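Local coordinates for tail protein, 43 kDa (Neisseria meningitidis MC58, PDB 3D37) that is of unknown function but probably forms part of the baseplate of a Mu-like phage tail, at residues I200-I205 against T281-G286; G298-V303 against D311-L316; I27-L32 against M317-M322; G277-I282 against R334-G339. One frame throughout, in Å; residues are numbered along the deposited sequence.

Contact 1. Residues I200-I205 against T281-G286; sequences IERMDI and TITVGG
M203 and I282 lie side by side and point the same way off the sheet, and the methyl CE of M203 closes on I282 CD1 at 3.6 Å. A bend at the last torsion of M203 (chi3 -74°) turns CE back toward the isoleucine, where it also meets CG1. The other branch of I282, CG2, is met by I200 CG1 at 3.8 Å, the two isoleucines crossing at a slant, so both arms of I282 are covered from strand 202-205 and the residues leading into it. On the reverse face R202 and T283 run alongside each other: R202 CG packs against T283 OG1 at 3.8 Å, while the guanidinium leads off to the carboxylate of D204 in a salt bridge, NH2 to OD1 3.0 Å, OD1 lying 31° out of the guanidinium plane and using its syn lone pair. The strands are antiparallel, and their register is shifted by a classic beta bulge: E201 and R202 both face T283, whose O takes a 2.9 Å bond from E201 N and a weak one from R202 N. E201 OE1 turns to Q330. Beyond the bulge, D204 and T281 form a hydrogen-bonded pair, and a water joins D204 O to T281 OG1 (2.6 Å from the hydroxyl). The other edge of the strand continues as an antiparallel ladder into a second subunit, whose S81 packs on R202.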
loop_
_atom_site.group_PDB
_atom_site.type_symbol
_atom_site.label_atom_id
_atom_site.label_comp_id
_atom_site.label_asym_id
_atom_site.label_seq_id
_atom_site.Cartn_x
_atom_site.Cartn_y
_atom_site.Cartn_z
ATOM N N ILE A 200 4.560 -24.456 13.818
ATOM C CA ILE A 200 3.503 -23.424 13.934
ATOM C C ILE A 200 4.024 -22.131 13.290
ATOM O O ILE A 200 5.088 -21.657 13.655
ATOM C CB ILE A 200 3.104 -23.196 15.422
ATOM C CG1 ILE A 200 2.371 -24.427 15.957
ATOM C CG2 ILE A 200 2.261 -21.957 15.596
ATOM C CD1 ILE A 200 2.338 -24.481 17.480
ATOM N N GLU A 201 3.280 -21.606 12.323
ATOM C CA GLU A 201 3.609 -20.350 11.649
ATOM C C GLU A 201 3.053 -19.087 12.355
ATOM O O GLU A 201 3.666 -18.028 12.337
ATOM C CB GLU A 201 3.065 -20.368 10.240
ATOM C CG GLU A 201 3.711 -21.417 9.367
ATOM C CD GLU A 201 3.135 -21.359 7.951
ATOM O OE1 GLU A 201 2.112 -20.648 7.758
ATOM O OE2 GLU A 201 3.696 -22.004 7.044
ATOM N N ARG A 202 1.927 -19.264 13.041
ATOM C CA ARG A 202 1.253 -18.197 13.664
ATOM C C ARG A 202 0.374 -18.783 14.796
ATOM O O ARG A 202 -0.266 -19.862 14.666
ATOM C CB ARG A 202 0.583 -17.442 12.508
ATOM C CG ARG A 202 -0.546 -16.708 12.807
ATOM C CD ARG A 202 -0.773 -15.496 11.883
ATOM N NE ARG A 202 -1.195 -14.532 12.869
ATOM C CZ ARG A 202 -0.543 -13.427 13.208
ATOM N NH1 ARG A 202 0.511 -13.033 12.517
ATOM N NH2 ARG A 202 -1.008 -12.702 14.233
ATOM N N MET A 203 0.447 -18.143 15.956
ATOM C CA MET A 203 -0.320 -18.533 17.144
ATOM C C MET A 203 -1.061 -17.283 17.662
ATOM O O MET A 203 -0.415 -16.246 17.888
ATOM C CB MET A 203 0.624 -19.098 18.202
ATOM C CG MET A 203 -0.099 -19.663 19.421
ATOM S SD MET A 203 0.954 -20.844 20.321
ATOM C CE MET A 203 0.904 -22.218 19.235
ATOM N N ASP A 204 -2.398 -17.347 17.730
ATOM C CA ASP A 204 -3.225 -16.275 18.284
ATOM C C ASP A 204 -4.101 -16.802 19.428
ATOM O O ASP A 204 -4.815 -17.776 19.257
ATOM C CB ASP A 204 -4.094 -15.626 17.201
ATOM C CG ASP A 204 -3.282 -14.861 16.173
ATOM O OD1 ASP A 204 -2.174 -14.325 16.463
ATOM O OD2 ASP A 204 -3.722 -14.851 15.018
ATOM N N ILE A 205 -3.998 -16.195 20.596
ATOM C CA ILE A 205 -4.817 -16.551 21.725
ATOM C C ILE A 205 -5.738 -15.370 22.100
ATOM O O ILE A 205 -5.312 -14.212 22.107
ATOM C CB ILE A 205 -3.957 -16.953 22.925
ATOM C CG1 ILE A 205 -2.818 -17.879 22.451
ATOM C CG2 ILE A 205 -4.815 -17.485 24.041
ATOM C CD1 ILE A 205 -2.251 -18.740 23.514
ATOM N N THR A 281 -5.997 -20.031 18.143
ATOM C CA THR A 281 -5.967 -20.162 16.670
ATOM C C THR A 281 -4.535 -20.375 16.184
ATOM O O THR A 281 -3.667 -19.506 16.327
ATOM C CB THR A 281 -6.634 -18.929 15.966
ATOM O OG1 THR A 281 -7.906 -18.681 16.570
ATOM C CG2 THR A 281 -6.863 -19.175 14.529
ATOM N N ILE A 282 -4.256 -21.580 15.678
ATOM C CA ILE A 282 -2.931 -21.893 15.152
ATOM C C ILE A 282 -2.962 -21.973 13.636
ATOM O O ILE A 282 -3.840 -22.596 13.044
ATOM C CB ILE A 282 -2.429 -23.218 15.758
ATOM C CG1 ILE A 282 -2.136 -22.999 17.242
ATOM C CG2 ILE A 282 -1.208 -23.780 14.943
ATOM C CD1 ILE A 282 -1.808 -24.228 18.019
ATOM N N THR A 283 -1.993 -21.349 12.991
ATOM C CA THR A 283 -1.839 -21.485 11.576
ATOM C C THR A 283 -0.580 -22.360 11.254
ATOM O O THR A 283 0.499 -22.123 11.843
ATOM C CB THR A 283 -1.754 -20.087 10.914
ATOM O OG1 THR A 283 -2.906 -19.303 11.318
ATOM C CG2 THR A 283 -1.728 -20.231 9.401
ATOM N N VAL A 284 -0.785 -23.370 10.379
ATOM C CA VAL A 284 0.223 -24.323 9.930
ATOM C C VAL A 284 0.316 -24.326 8.430
ATOM O O VAL A 284 -0.608 -23.940 7.735
ATOM C CB VAL A 284 0.055 -25.767 10.473
ATOM C CG1 VAL A 284 0.327 -25.806 11.952
ATOM C CG2 VAL A 284 -1.348 -26.369 10.100
ATOM N N GLY A 285 1.483 -24.727 7.909
ATOM C CA GLY A 285 1.639 -24.829 6.464
ATOM C C GLY A 285 1.039 -26.187 6.095
ATOM O O GLY A 285 1.041 -27.076 6.898
ATOM N N GLY A 286 0.559 -26.336 4.871
ATOM C CA GLY A 286 -0.100 -27.609 4.439
ATOM C C GLY A 286 -1.537 -27.736 4.925
ATOM O O GLY A 286 -2.088 -26.820 5.573
HETATM O O HOH W 1 -7.718 -17.177 18.719
#

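Contact 2. Residues G298-V303 against D311-L316; sequences GLRVHV and DAVFFL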
loop_
_atom_site.group_PDB
_atom_site.type_symbol
_atom_site.label_atom_id
_atom_site.label_comp_id
_atom_site.label_asym_id
_atom_site.label_seq_id
_atom_site.Cartn_x
_atom_site.Cartn_y
_atom_site.Cartn_z
ATOM N N GLY A 298 -13.047 -32.043 15.359
ATOM C CA GLY A 298 -13.253 -33.306 16.064
ATOM C C GLY A 298 -11.969 -33.994 16.452
ATOM O O GLY A 298 -11.967 -34.833 17.354
ATOM N N LEU A 299 -10.876 -33.601 15.812
ATOM C CA LEU A 299 -9.519 -33.983 16.221
ATOM C C LEU A 299 -9.045 -33.261 17.492
ATOM O O LEU A 299 -9.498 -32.152 17.815
ATOM C CB LEU A 299 -8.522 -33.738 15.092
ATOM C CG LEU A 299 -8.833 -34.423 13.775
ATOM C CD1 LEU A 299 -7.864 -34.031 12.736
ATOM C CD2 LEU A 299 -8.857 -35.998 14.023
ATOM N N ARG A 300 -8.170 -33.927 18.236
ATOM C CA ARG A 300 -7.508 -33.319 19.394
ATOM C C ARG A 300 -6.049 -33.151 19.028
ATOM O O ARG A 300 -5.500 -33.974 18.300
ATOM C CB ARG A 300 -7.719 -34.144 20.646
ATOM C CG ARG A 300 -9.183 -34.114 21.068
ATOM C CD ARG A 300 -9.528 -35.165 22.033
ATOM N NE ARG A 300 -8.973 -34.984 23.375
ATOM C CZ ARG A 300 -8.042 -35.745 23.928
ATOM N NH1 ARG A 300 -7.499 -36.761 23.264
ATOM N NH2 ARG A 300 -7.637 -35.488 25.167
ATOM N N VAL A 301 -5.463 -32.025 19.456
ATOM C CA VAL A 301 -4.148 -31.606 19.066
ATOM C C VAL A 301 -3.348 -31.237 20.325
ATOM O O VAL A 301 -3.795 -30.429 21.174
ATOM C CB VAL A 301 -4.180 -30.394 18.046
ATOM C CG1 VAL A 301 -2.771 -30.087 17.578
ATOM C CG2 VAL A 301 -5.088 -30.688 16.843
ATOM N N HIS A 302 -2.204 -31.896 20.489
ATOM C CA HIS A 302 -1.289 -31.553 21.552
ATOM C C HIS A 302 -0.464 -30.352 21.108
ATOM O O HIS A 302 0.161 -30.356 20.027
ATOM C CB HIS A 302 -0.404 -32.770 21.883
ATOM C CG HIS A 302 0.597 -32.518 22.957
ATOM N ND1 HIS A 302 1.822 -33.142 22.986
ATOM C CD2 HIS A 302 0.551 -31.730 24.055
ATOM C CE1 HIS A 302 2.477 -32.770 24.071
ATOM N NE2 HIS A 302 1.727 -31.913 24.736
ATOM N N VAL A 303 -0.501 -29.283 21.890
ATOM C CA VAL A 303 0.255 -28.056 21.555
ATOM C C VAL A 303 1.331 -27.759 22.583
ATOM O O VAL A 303 1.056 -27.777 23.789
ATOM C CB VAL A 303 -0.694 -26.813 21.422
ATOM C CG1 VAL A 303 0.102 -25.503 21.111
ATOM C CG2 VAL A 303 -1.765 -27.060 20.351
ATOM N N ASP A 311 1.694 -26.473 27.349
ATOM C CA ASP A 311 1.884 -27.868 26.982
ATOM C C ASP A 311 0.597 -28.574 27.387
ATOM O O ASP A 311 0.430 -28.950 28.531
ATOM C CB ASP A 311 3.087 -28.481 27.716
ATOM C CG ASP A 311 3.318 -29.931 27.333
ATOM O OD1 ASP A 311 2.359 -30.582 26.880
ATOM O OD2 ASP A 311 4.447 -30.430 27.485
ATOM N N ALA A 312 -0.333 -28.707 26.438
ATOM C CA ALA A 312 -1.681 -29.225 26.701
ATOM C C ALA A 312 -2.324 -29.710 25.424
ATOM O O ALA A 312 -1.819 -29.467 24.313
ATOM C CB ALA A 312 -2.542 -28.123 27.334
ATOM N N VAL A 313 -3.422 -30.427 25.591
ATOM C CA VAL A 313 -4.211 -30.925 24.498
ATOM C C VAL A 313 -5.443 -30.001 24.377
ATOM O O VAL A 313 -6.045 -29.560 25.392
ATOM C CB VAL A 313 -4.671 -32.400 24.699
ATOM C CG1 VAL A 313 -5.601 -32.866 23.556
ATOM C CG2 VAL A 313 -3.473 -33.328 24.853
ATOM N N PHE A 314 -5.752 -29.694 23.126
ATOM C CA PHE A 314 -6.872 -28.875 22.734
ATOM C C PHE A 314 -7.724 -29.634 21.712
ATOM O O PHE A 314 -7.246 -30.540 21.001
ATOM C CB PHE A 314 -6.405 -27.527 22.165
ATOM C CG PHE A 314 -5.597 -26.715 23.130
ATOM C CD1 PHE A 314 -6.212 -25.847 24.019
ATOM C CD2 PHE A 314 -4.215 -26.845 23.176
ATOM C CE1 PHE A 314 -5.461 -25.110 24.944
ATOM C CE2 PHE A 314 -3.450 -26.134 24.102
ATOM C CZ PHE A 314 -4.076 -25.242 24.984
ATOM N N PHE A 315 -8.991 -29.232 21.687
ATOM C CA PHE A 315 -10.027 -29.786 20.833
ATOM C C PHE A 315 -10.289 -28.873 19.625
ATOM O O PHE A 315 -10.498 -27.648 19.760
ATOM C CB PHE A 315 -11.303 -29.941 21.618
ATOM C CG PHE A 315 -12.413 -30.537 20.823
ATOM C CD1 PHE A 315 -12.335 -31.858 20.410
ATOM C CD2 PHE A 315 -13.541 -29.778 20.464
ATOM C CE1 PHE A 315 -13.366 -32.431 19.641
ATOM C CE2 PHE A 315 -14.576 -30.340 19.692
ATOM C CZ PHE A 315 -14.489 -31.672 19.281
ATOM N N LEU A 316 -10.206 -29.461 18.446
ATOM C CA LEU A 316 -10.344 -28.722 17.209
ATOM C C LEU A 316 -11.814 -28.535 16.817
ATOM O O LEU A 316 -12.493 -29.458 16.455
ATOM C CB LEU A 316 -9.536 -29.367 16.080
ATOM C CG LEU A 316 -9.483 -28.662 14.733
ATOM C CD1 LEU A 316 -8.712 -27.319 14.868
ATOM C CD2 LEU A 316 -8.816 -29.601 13.656
#
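V303 and F314 meet at about a right angle on the buried face of this two-stranded ladder, with V303 CG2 3.7 Å from F314 CD2. F278 and L280 of strand 278-285 also pack on F314. V301 and L316 share this side with L335, and L316 CB presses on L299 O at 3.3 Å. Strands 300-303 and 311-316 form a beta hairpin within the C-terminal domain, antiparallel at 152°, in which V301-F314 and V303-A312 are hydrogen-bonded pairs and R300-F315 and H302-V313 non-hydrogen-bonded ones. At the open end of the ladder G298 N adds a bond to L316 O (2.9 Å). On the other face R300, H302 and V313 are partly exposed and F315 is buried, while D311, at the end of the contact, is exposed and marks its solvent side. There H302 NE2 donates to D311 OD1 at 2.6 Å, nearly straight at 173°; the carboxylate oxygen lies in the imidazole plane, although the ring meets it on the syn side 34° out of the carboxylate plane. ND1 is engaged by T188 OG1, so both ring nitrogens are occupied and the ring's rotation is fixed. Next along, the methyl CG1 of V313 sits over one face of the R300 guanidinium, 3.7 Å from NH2, offset toward the rim. The charged end is held by S183 O and D338, while R300 CG touches the edge of the F315 ring at CD1 (3.9 Å).

Contact 3. Residues I27-L32 against M317-M322; sequences IDSDFL and MGRRFM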
loop_
_atom_site.group_PDB
_atom_site.type_symbol
_atom_site.label_atom_id
_atom_site.label_comp_id
_atom_site.label_asym_id
_atom_site.label_seq_id
_atom_site.Cartn_x
_atom_site.Cartn_y
_atom_site.Cartn_z
ATOM N N ILE A 27 -11.723 -22.961 2.589
ATOM C CA ILE A 27 -12.653 -24.056 2.839
ATOM C C ILE A 27 -12.784 -24.138 4.357
ATOM O O ILE A 27 -11.818 -24.494 5.040
ATOM C CB ILE A 27 -12.119 -25.369 2.246
ATOM C CG1 ILE A 27 -11.837 -25.233 0.749
ATOM C CG2 ILE A 27 -13.090 -26.590 2.507
ATOM C CD1 ILE A 27 -10.811 -26.318 0.234
ATOM N N ASP A 28 -13.968 -23.763 4.863
ATOM C CA ASP A 28 -14.180 -23.556 6.251
ATOM C C ASP A 28 -15.217 -24.488 6.834
ATOM O O ASP A 28 -16.339 -24.578 6.334
ATOM C CB ASP A 28 -14.476 -22.099 6.586
ATOM C CG ASP A 28 -14.229 -21.804 8.076
ATOM O OD1 ASP A 28 -14.951 -22.331 8.940
ATOM O OD2 ASP A 28 -13.343 -21.014 8.386
ATOM N N SER A 29 -14.761 -25.294 7.792
ATOM C CA SER A 29 -15.629 -26.199 8.583
ATOM C C SER A 29 -15.552 -25.906 10.078
ATOM O O SER A 29 -14.492 -25.631 10.613
ATOM C CB SER A 29 -15.263 -27.664 8.348
ATOM O OG SER A 29 -15.206 -27.928 6.981
ATOM N N ASP A 30 -16.692 -26.019 10.733
ATOM C CA ASP A 30 -16.898 -25.557 12.122
ATOM C C ASP A 30 -18.076 -26.293 12.759
ATOM O O ASP A 30 -19.134 -26.423 12.176
ATOM C CB ASP A 30 -17.123 -24.041 12.176
ATOM C CG ASP A 30 -16.912 -23.466 13.564
ATOM O OD1 ASP A 30 -15.847 -22.904 13.803
ATOM O OD2 ASP A 30 -17.767 -23.629 14.437
ATOM N N PHE A 31 -17.913 -26.812 13.961
ATOM C CA PHE A 31 -19.050 -27.476 14.593
ATOM C C PHE A 31 -20.240 -26.535 14.927
ATOM O O PHE A 31 -21.371 -26.973 14.928
ATOM C CB PHE A 31 -18.610 -28.189 15.880
ATOM C CG PHE A 31 -17.871 -29.463 15.673
ATOM C CD1 PHE A 31 -18.438 -30.524 14.972
ATOM C CD2 PHE A 31 -16.645 -29.665 16.276
ATOM C CE1 PHE A 31 -17.770 -31.745 14.859
ATOM C CE2 PHE A 31 -15.999 -30.877 16.178
ATOM C CZ PHE A 31 -16.563 -31.925 15.491
ATOM N N LEU A 32 -19.950 -25.275 15.215
ATOM C CA LEU A 32 -20.931 -24.339 15.679
ATOM C C LEU A 32 -21.518 -23.503 14.561
ATOM O O LEU A 32 -22.704 -23.237 14.586
ATOM C CB LEU A 32 -20.391 -23.452 16.813
ATOM C CG LEU A 32 -19.887 -24.239 18.037
ATOM C CD1 LEU A 32 -19.258 -23.215 19.081
ATOM C CD2 LEU A 32 -20.934 -25.128 18.735
ATOM N N MET A 317 -12.262 -27.302 16.879
ATOM C CA MET A 317 -13.705 -26.989 16.769
ATOM C C MET A 317 -14.004 -26.459 15.381
ATOM O O MET A 317 -15.116 -26.517 14.921
ATOM C CB MET A 317 -14.047 -25.940 17.869
ATOM C CG MET A 317 -15.465 -25.592 18.043
ATOM S SD MET A 317 -16.537 -26.811 18.916
ATOM C CE MET A 317 -15.745 -26.521 20.536
ATOM N N GLY A 318 -12.995 -25.878 14.754
ATOM C CA GLY A 318 -13.090 -25.265 13.444
ATOM C C GLY A 318 -11.777 -25.290 12.707
ATOM O O GLY A 318 -10.706 -25.312 13.319
ATOM N N ARG A 319 -11.853 -25.392 11.380
ATOM C CA ARG A 319 -10.681 -25.375 10.583
ATOM C C ARG A 319 -10.897 -24.848 9.188
ATOM O O ARG A 319 -11.911 -25.100 8.557
ATOM C CB ARG A 319 -9.970 -26.740 10.563
ATOM C CG ARG A 319 -10.528 -27.760 9.711
ATOM C CD ARG A 319 -9.987 -27.747 8.254
ATOM N NE ARG A 319 -10.812 -28.750 7.633
ATOM C CZ ARG A 319 -11.967 -28.591 7.005
ATOM N NH1 ARG A 319 -12.494 -27.428 6.723
ATOM N NH2 ARG A 319 -12.587 -29.669 6.618
ATOM N N ARG A 320 -9.895 -24.123 8.723
ATOM C CA ARG A 320 -9.952 -23.480 7.422
ATOM C C ARG A 320 -8.716 -23.821 6.599
ATOM O O ARG A 320 -7.612 -23.445 6.942
ATOM C CB ARG A 320 -10.143 -21.986 7.690
ATOM C CG ARG A 320 -10.290 -20.985 6.556
ATOM C CD ARG A 320 -10.450 -19.594 7.259
ATOM N NE ARG A 320 -10.119 -18.560 6.341
ATOM C CZ ARG A 320 -9.518 -17.392 6.630
ATOM N NH1 ARG A 320 -9.202 -17.018 7.890
ATOM N NH2 ARG A 320 -9.211 -16.592 5.601
ATOM N N PHE A 321 -8.944 -24.577 5.518
ATOM C CA PHE A 321 -7.990 -24.782 4.449
ATOM C C PHE A 321 -7.928 -23.518 3.576
ATOM O O PHE A 321 -8.949 -23.005 3.105
ATOM C CB PHE A 321 -8.349 -25.979 3.531
ATOM C CG PHE A 321 -8.457 -27.312 4.222
ATOM C CD1 PHE A 321 -7.449 -27.795 5.056
ATOM C CD2 PHE A 321 -9.558 -28.144 3.953
ATOM C CE1 PHE A 321 -7.549 -29.096 5.656
ATOM C CE2 PHE A 321 -9.671 -29.457 4.543
ATOM C CZ PHE A 321 -8.685 -29.931 5.362
ATOM N N MET A 322 -6.718 -23.028 3.384
ATOM C CA MET A 322 -6.465 -21.798 2.708
ATOM C C MET A 322 -5.331 -21.940 1.667
ATOM O O MET A 322 -4.359 -22.641 1.886
ATOM C CB MET A 322 -6.059 -20.727 3.731
ATOM C CG MET A 322 -7.030 -20.522 4.933
ATOM S SD MET A 322 -6.535 -19.082 5.989
ATOM C CE MET A 322 -5.077 -19.754 6.730
#
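S29 OG and the guanidinium of R319 form the polar centre of this contact, R319 NH1 reaching OG at 2.8 Å in a weak bond with an angle of only 127°. The arginine turns early to get there: CG stands between backbone N and carbonyl carbon (chi1 78°), and a bend at chi2 (88°) places CD. Beneath them the backbones pair: R319 N donates to S29 O at 2.8 Å, and S29 N returns a bond to R319 O. Similar bonds join I27 with F321, and F31 N closes the ladder on M317 O at 3.0 Å. On the same face as S29, I27 CB packs on F321 CB at 4.0 Å, and the F321 ring lies against R319, whose NE sits above one ring face, offset toward the rim. At the other end the sulfur of M317 approaches F31 at the ring edge, SD to CD2 3.9 Å, a Met-aromatic contact; W341 stacks on F31.

The opposite face carries D28 and R320, where the carboxylate oxygen OD2 rests on R320 CD at 3.4 Å and not on the charged tip. D30 OD2 accepts from L32 N at 2.8 Å, an Asx turn that ends the strand. A second shell sets these groups: W295 O binds R319 NE, R334 bridges D28 and D30, and R320 turns to E332 and D26. Strand 24-30 of the N-terminal domain is thus paired with 310-324 of the C-terminal domain, and its acidic groups, answered by arginine, probably make the joint electrostatic as well as backbone-bonded.

Contact 4. Residues G277-I282 against R334-G339; sequences GFTLTI and RLKEDG
K336 NZ holds two oxygens of strand 278-282, F278 O and T279 OG1, each at 3.0 Å. The lysine donates to F278 O from above the carbonyl plane, 45° out of it, and L275 O gives the ammonium a third partner. A bend at chi2 (-75°) places CD close to F278 O, at 3.3 Å. A water extends the pattern, donating to F278 O and accepting from E337 N. Further along, the antiparallel pair L280-L335 is bonded both ways, L335 N to L280 O at 2.7 Å and L280 N to L335 O at 3.0 Å. On the buried face L280 and L335 lie side by side, pointing the same way, while L335 CD1 packs against I282 CD1 at 3.7 Å. On the reverse face T281 and R334 form a non-hydrogen-bonded pair, and the arginine, whose main partner is D28, also makes a salt bridge through NH1 to E332. The lysine charge therefore lies against neutral oxygens of helix 259-276 and of strand 278-285, which would probably help to fix the turn between them beside the end of strand 330-337.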
loop_
_atom_site.group_PDB
_atom_site.type_symbol
_atom_site.label_atom_id
_atom_site.label_comp_id
_atom_site.label_asym_id
_atom_site.label_seq_id
_atom_site.Cartn_x
_atom_site.Cartn_y
_atom_site.Cartn_z
ATOM N N GLY A 277 -15.140 -18.087 25.974
ATOM C CA GLY A 277 -14.170 -17.293 26.658
ATOM C C GLY A 277 -12.735 -17.498 26.253
ATOM O O GLY A 277 -11.891 -16.666 26.596
ATOM N N PHE A 278 -12.428 -18.572 25.509
ATOM C CA PHE A 278 -11.016 -18.848 25.162
ATOM C C PHE A 278 -10.947 -19.476 23.775
ATOM O O PHE A 278 -11.674 -20.426 23.492
ATOM C CB PHE A 278 -10.341 -19.757 26.220
ATOM C CG PHE A 278 -8.960 -20.216 25.830
ATOM C CD1 PHE A 278 -7.847 -19.492 26.181
ATOM C CD2 PHE A 278 -8.791 -21.383 25.107
ATOM C CE1 PHE A 278 -6.616 -19.887 25.844
ATOM C CE2 PHE A 278 -7.551 -21.793 24.754
ATOM C CZ PHE A 278 -6.455 -21.049 25.115
ATOM N N THR A 279 -10.082 -18.927 22.927
ATOM C CA THR A 279 -9.788 -19.527 21.609
ATOM C C THR A 279 -8.288 -19.464 21.363
ATOM O O THR A 279 -7.671 -18.425 21.564
ATOM C CB THR A 279 -10.510 -18.781 20.428
ATOM O OG1 THR A 279 -11.868 -18.537 20.804
ATOM C CG2 THR A 279 -10.444 -19.631 19.118
ATOM N N LEU A 280 -7.725 -20.593 20.944
ATOM C CA LEU A 280 -6.361 -20.707 20.446
ATOM C C LEU A 280 -6.450 -20.974 18.957
ATOM O O LEU A 280 -6.997 -22.001 18.558
ATOM C CB LEU A 280 -5.662 -21.857 21.152
ATOM C CG LEU A 280 -4.273 -22.286 20.656
ATOM C CD1 LEU A 280 -3.239 -21.209 20.815
ATOM C CD2 LEU A 280 -3.878 -23.629 21.397
ATOM N N THR A 281 -5.997 -20.031 18.143
ATOM C CA THR A 281 -5.967 -20.162 16.670
ATOM C C THR A 281 -4.535 -20.375 16.184
ATOM O O THR A 281 -3.667 -19.506 16.327
ATOM C CB THR A 281 -6.634 -18.929 15.966
ATOM O OG1 THR A 281 -7.906 -18.681 16.570
ATOM C CG2 THR A 281 -6.863 -19.175 14.529
ATOM N N ILE A 282 -4.256 -21.580 15.678
ATOM C CA ILE A 282 -2.931 -21.893 15.152
ATOM C C ILE A 282 -2.962 -21.973 13.636
ATOM O O ILE A 282 -3.840 -22.596 13.044
ATOM C CB ILE A 282 -2.429 -23.218 15.758
ATOM C CG1 ILE A 282 -2.136 -22.999 17.242
ATOM C CG2 ILE A 282 -1.208 -23.780 14.943
ATOM C CD1 ILE A 282 -1.808 -24.228 18.019
ATOM N N ARG A 334 -8.779 -23.717 14.701
ATOM C CA ARG A 334 -9.463 -22.998 15.787
ATOM C C ARG A 334 -9.681 -23.994 16.900
ATOM O O ARG A 334 -10.528 -24.855 16.829
ATOM C CB ARG A 334 -10.785 -22.370 15.317
ATOM C CG ARG A 334 -10.516 -21.403 14.150
ATOM C CD ARG A 334 -11.744 -20.529 13.821
ATOM N NE ARG A 334 -12.845 -21.312 13.284
ATOM C CZ ARG A 334 -13.062 -21.523 11.994
ATOM N NH1 ARG A 334 -12.234 -21.054 11.059
ATOM N NH2 ARG A 334 -14.085 -22.255 11.630
ATOM N N LEU A 335 -8.852 -23.861 17.919
ATOM C CA LEU A 335 -8.734 -24.800 19.003
ATOM C C LEU A 335 -9.374 -24.279 20.296
ATOM O O LEU A 335 -9.338 -23.076 20.615
ATOM C CB LEU A 335 -7.266 -25.126 19.188
ATOM C CG LEU A 335 -6.617 -25.947 18.083
ATOM C CD1 LEU A 335 -5.108 -25.788 18.096
ATOM C CD2 LEU A 335 -7.057 -27.451 18.206
ATOM N N LYS A 336 -9.972 -25.201 21.040
ATOM C CA LYS A 336 -10.690 -24.898 22.250
ATOM C C LYS A 336 -10.178 -25.764 23.371
ATOM O O LYS A 336 -9.567 -26.802 23.124
ATOM C CB LYS A 336 -12.200 -25.131 22.042
ATOM C CG LYS A 336 -12.844 -24.198 20.959
ATOM C CD LYS A 336 -12.997 -22.798 21.572
ATOM C CE LYS A 336 -13.851 -21.851 20.825
ATOM N NZ LYS A 336 -13.929 -20.573 21.564
ATOM N N GLU A 337 -10.410 -25.306 24.606
ATOM C CA GLU A 337 -10.175 -26.100 25.791
ATOM C C GLU A 337 -10.730 -27.520 25.612
ATOM O O GLU A 337 -11.886 -27.736 25.184
ATOM C CB GLU A 337 -10.833 -25.447 27.006
ATOM C CG GLU A 337 -10.515 -26.091 28.336
ATOM C CD GLU A 337 -11.124 -25.369 29.537
ATOM O OE1 GLU A 337 -11.902 -24.397 29.373
ATOM O OE2 GLU A 337 -10.864 -25.849 30.652
ATOM N N ASP A 338 -9.912 -28.488 26.005
ATOM C CA ASP A 338 -10.284 -29.914 25.935
ATOM C C ASP A 338 -11.330 -30.358 26.941
ATOM O O ASP A 338 -11.403 -29.850 28.051
ATOM C CB ASP A 338 -8.997 -30.721 26.102
ATOM C CG ASP A 338 -9.118 -32.174 25.656
ATOM O OD1 ASP A 338 -9.783 -32.435 24.634
ATOM O OD2 ASP A 338 -8.486 -33.015 26.349
ATOM N N GLY A 339 -12.201 -31.275 26.521
ATOM C CA GLY A 339 -13.128 -31.942 27.416
ATOM C C GLY A 339 -14.393 -31.160 27.758
ATOM O O GLY A 339 -15.215 -31.659 28.490
HETATM O O HOH W 2 -12.109 -22.876 24.906
#

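In the fold
Contact 3 is the most buried, about 7 Å from the chain centre to its own centre, and joins the N-terminal and C-terminal domains; the other three are partly buried. Contacts 1 and 4 share strand 278-285, one pairing it with 202-208 and the other with 330-337. Contacts 2 and 3 use successive parts of the long strand 310-324, whose neighbour 330-337 links both to contact 4. Apolar side chains of contacts 1, 2 and 4 meet, with I282 CD1 3.7 Å from V303 CG2. Charge is spread differently: contact 1 keeps its salt bridge local near a subunit interface, whereas contact 4 supplies charged partners to both contact 2 and contact 3.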